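Local coordinates for protein aminofutalosine deaminase (Helicobacter pylori, PDB 7LKK) that deaminates aminofutalosine in the menaquinone pathway, as a metal-dependent hydrolase with an iron ion in its active site, at residues 355-360 / 400-405. Residues are numbered along the deposited sequence; the frame is centred on the assembly and turned at random.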
ATOM      1  N   GLU A 355      -1.809  -7.544  15.795  1.00 18.71           N
ATOM      2  CA  GLU A 355      -1.108  -8.821  15.704  1.00 21.32           C
ATOM      3  C   GLU A 355      -0.261  -8.894  14.440  1.00 20.15           C
ATOM      4  O   GLU A 355       0.872  -9.391  14.472  1.00 21.43           O
ATOM      5  CB  GLU A 355      -2.114  -9.970  15.746  1.00 23.09           C
ATOM      6  CG  GLU A 355      -1.487 -11.350  15.832  1.00 29.46           C
ATOM      7  CD  GLU A 355      -2.499 -12.463  15.641  1.00 34.65           C
ATOM      8  OE1 GLU A 355      -3.712 -12.202  15.795  1.00 35.58           O
ATOM      9  OE2 GLU A 355      -2.080 -13.600  15.335  1.00 28.73           O
ATOM     10  N   LEU A 356      -0.790  -8.392  13.321  1.00 23.21           N
ATOM     11  CA  LEU A 356      -0.059  -8.438  12.059  1.00 19.21           C
ATOM     12  C   LEU A 356       1.152  -7.513  12.077  1.00 18.86           C
ATOM     13  O   LEU A 356       2.157  -7.798  11.416  1.00 16.39           O
ATOM     14  CB  LEU A 356      -0.997  -8.069  10.907  1.00 19.81           C
ATOM     15  CG  LEU A 356      -0.481  -8.222   9.475  1.00 17.45           C
ATOM     16  CD1 LEU A 356      -0.106  -9.664   9.200  1.00 17.20           C
ATOM     17  CD2 LEU A 356      -1.525  -7.739   8.482  1.00 19.58           C
ATOM     18  N   ALA A 357       1.082  -6.414  12.834  1.00 19.25           N
ATOM     19  CA  ALA A 357       2.213  -5.496  12.913  1.00 17.89           C
ATOM     20  C   ALA A 357       3.418  -6.162  13.567  1.00 20.40           C
ATOM     21  O   ALA A 357       4.566  -5.889  13.197  1.00 19.80           O
ATOM     22  CB  ALA A 357       1.812  -4.231  13.672  1.00 20.52           C
ATOM     23  N   LYS A 358       3.176  -7.029  14.555  1.00 17.34           N
ATOM     24  CA  LYS A 358       4.275  -7.768  15.168  1.00 21.40           C
ATOM     25  C   LYS A 358       4.906  -8.734  14.174  1.00 19.37           C
ATOM     26  O   LYS A 358       6.135  -8.859  14.113  1.00 21.16           O
ATOM     27  CB  LYS A 358       3.781  -8.531  16.396  1.00 22.12           C
ATOM     28  CG  LYS A 358       3.217  -7.662  17.507  1.00 25.83           C
ATOM     29  CD  LYS A 358       2.681  -8.527  18.640  1.00 30.37           C
ATOM     30  CE  LYS A 358       2.045  -7.683  19.735  1.00 41.98           C
ATOM     31  NZ  LYS A 358       1.346  -8.525  20.748  1.00 40.99           N
ATOM     32  N   ILE A 359       4.077  -9.426  13.391  1.00 17.13           N
ATOM     33  CA  ILE A 359       4.590 -10.333  12.371  1.00 19.46           C
ATOM     34  C   ILE A 359       5.400  -9.566  11.334  1.00 19.40           C
ATOM     35  O   ILE A 359       6.471 -10.016  10.904  1.00 18.67           O
ATOM     36  CB  ILE A 359       3.429 -11.117  11.732  1.00 19.62           C
ATOM     37  CG1 ILE A 359       2.866 -12.123  12.737  1.00 25.57           C
ATOM     38  CG2 ILE A 359       3.872 -11.817  10.456  1.00 18.95           C
ATOM     39  CD1 ILE A 359       1.598 -12.793  12.286  1.00 24.12           C
ATOM     40  N   ALA A 360       4.916  -8.387  10.937  1.00 17.33           N
ATOM     41  CA  ALA A 360       5.622  -7.588   9.938  1.00 16.79           C
ATOM     42  C   ALA A 360       6.985  -7.142  10.452  1.00 22.03           C
ATOM     43  O   ALA A 360       7.994  -7.244   9.742  1.00 16.84           O
ATOM     44  CB  ALA A 360       4.771  -6.378   9.543  1.00 18.59           C
ATOM     45  N   GLN A 400       0.654   0.842  20.799  1.00 23.63           N
ATOM     46  CA  GLN A 400       0.522   1.299  19.421  1.00 23.90           C
ATOM     47  C   GLN A 400       1.867   1.511  18.738  1.00 23.70           C
ATOM     48  O   GLN A 400       1.892   1.780  17.532  1.00 23.85           O
ATOM     49  CB  GLN A 400      -0.276   2.608  19.367  1.00 24.36           C
ATOM     50  CG  GLN A 400      -1.748   2.479  19.736  1.00 24.89           C
ATOM     51  CD  GLN A 400      -2.607   2.035  18.572  1.00 19.44           C
ATOM     52  OE1 GLN A 400      -2.479   2.548  17.460  1.00 17.97           O
ATOM     53  NE2 GLN A 400      -3.495   1.081  18.822  1.00 19.98           N
ATOM     54  N   ALA A 401       2.974   1.380  19.477  1.00 19.18           N
ATOM     55  CA  ALA A 401       4.275   1.829  18.988  1.00 21.83           C
ATOM     56  C   ALA A 401       4.675   1.116  17.701  1.00 18.50           C
ATOM     57  O   ALA A 401       5.138   1.751  16.747  1.00 17.73           O
ATOM     58  CB  ALA A 401       5.337   1.618  20.070  1.00 21.04           C
ATOM     59  N   ILE A 402       4.524  -0.209  17.665  1.00 18.58           N
ATOM     60  CA  ILE A 402       4.979  -0.978  16.509  1.00 18.14           C
ATOM     61  C   ILE A 402       4.148  -0.642  15.276  1.00 16.63           C
ATOM     62  O   ILE A 402       4.689  -0.451  14.179  1.00 18.45           O
ATOM     63  CB  ILE A 402       4.946  -2.483  16.825  1.00 17.35           C
ATOM     64  CG1 ILE A 402       6.069  -2.848  17.797  1.00 19.55           C
ATOM     65  CG2 ILE A 402       5.055  -3.304  15.546  1.00 15.46           C
ATOM     66  CD1 ILE A 402       5.889  -4.194  18.452  1.00 21.28           C
ATOM     67  N   LEU A 403       2.824  -0.576  15.428  1.00 16.93           N
ATOM     68  CA  LEU A 403       1.964  -0.270  14.287  1.00 18.18           C
ATOM     69  C   LEU A 403       2.174   1.160  13.800  1.00 20.05           C
ATOM     70  O   LEU A 403       2.312   1.399  12.595  1.00 18.43           O
ATOM     71  CB  LEU A 403       0.501  -0.510  14.653  1.00 14.48           C
ATOM     72  CG  LEU A 403      -0.533  -0.028  13.629  1.00 15.09           C
ATOM     73  CD1 LEU A 403      -0.328  -0.702  12.281  1.00 21.36           C
ATOM     74  CD2 LEU A 403      -1.947  -0.263  14.141  1.00 16.41           C
ATOM     75  N   GLN A 404       2.201   2.129  14.724  1.00 17.79           N
ATOM     76  CA  GLN A 404       2.414   3.519  14.326  1.00 17.29           C
ATOM     77  C   GLN A 404       3.777   3.702  13.670  1.00 20.00           C
ATOM     78  O   GLN A 404       3.921   4.497  12.734  1.00 18.83           O
ATOM     79  CB  GLN A 404       2.275   4.450  15.532  1.00 18.89           C
ATOM     80  CG  GLN A 404       0.906   4.426  16.198  1.00 22.88           C
ATOM     81  CD  GLN A 404      -0.166   5.121  15.384  1.00 21.95           C
ATOM     82  OE1 GLN A 404       0.129   5.879  14.459  1.00 23.18           O
ATOM     83  NE2 GLN A 404      -1.422   4.866  15.728  1.00 26.50           N
ATOM     84  N   PHE A 405       4.791   2.983  14.157  1.00 17.01           N
ATOM     85  CA  PHE A 405       6.100   3.019  13.514  1.00 17.02           C
ATOM     86  C   PHE A 405       6.010   2.550  12.066  1.00 17.67           C
ATOM     87  O   PHE A 405       6.510   3.217  11.154  1.00 17.85           O
ATOM     88  CB  PHE A 405       7.097   2.157  14.291  1.00 20.13           C
ATOM     89  CG  PHE A 405       8.378   1.900  13.549  1.00 16.70           C
ATOM     90  CD1 PHE A 405       9.404   2.829  13.575  1.00 18.91           C
ATOM     91  CD2 PHE A 405       8.552   0.738  12.814  1.00 18.19           C
ATOM     92  CE1 PHE A 405      10.583   2.600  12.887  1.00 20.95           C
ATOM     93  CE2 PHE A 405       9.728   0.504  12.127  1.00 20.38           C
ATOM     94  CZ  PHE A 405      10.743   1.437  12.164  1.00 20.37           C
TER
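Ala-357 packs its methyl group against neighbouring parts of the facing helix, CG2 of Ile-402 and the CA and CB of Leu-403. Its CB lies 3.9 Å from Ile-402 CG2 and 4.1 Å from Leu-403 CB; so small a side chain is consistent with the 5.4 Å between Ala-357 CA and Leu-403 CA. The axes of segments 355-360 and 401-405 approach to 8.9 Å, with 70° between their directions, so the meeting is confined to about one turn of each helix. Ile-402 brings in its gamma methyl rather than its longer branch: chi1 of -72° puts CG2 anti to the backbone N, and from there it rests 3.5 Å from the carbonyl O of Ala-357. No hydrogen bond joins the two segments; this buried part is held by apolar packing, extended by Leu-361 against Ile-402 and by Leu-353 and Leu-354 against Leu-403.

The Lys-358 side is looser. There Lys-358 passes Ile-402 with its CG 4.5 Å from CD1, and its extended chain carries the ammonium away on the exposed side. A separate, buried polar edge lies at the subunit interface, where Gln-404 NE2 donates to Gln-400 OE1 at 3.1 Å in the carbonyl plane, while Gln-400 NE2 reaches Tyr-93 O of the second subunit. Away from the iron site, this steeply angled helix-helix packing, with an alanine at the contact point, joins a helix probably on the outside of the amidohydrolase TIM barrel to the helix between strands 387-391 and 414-417.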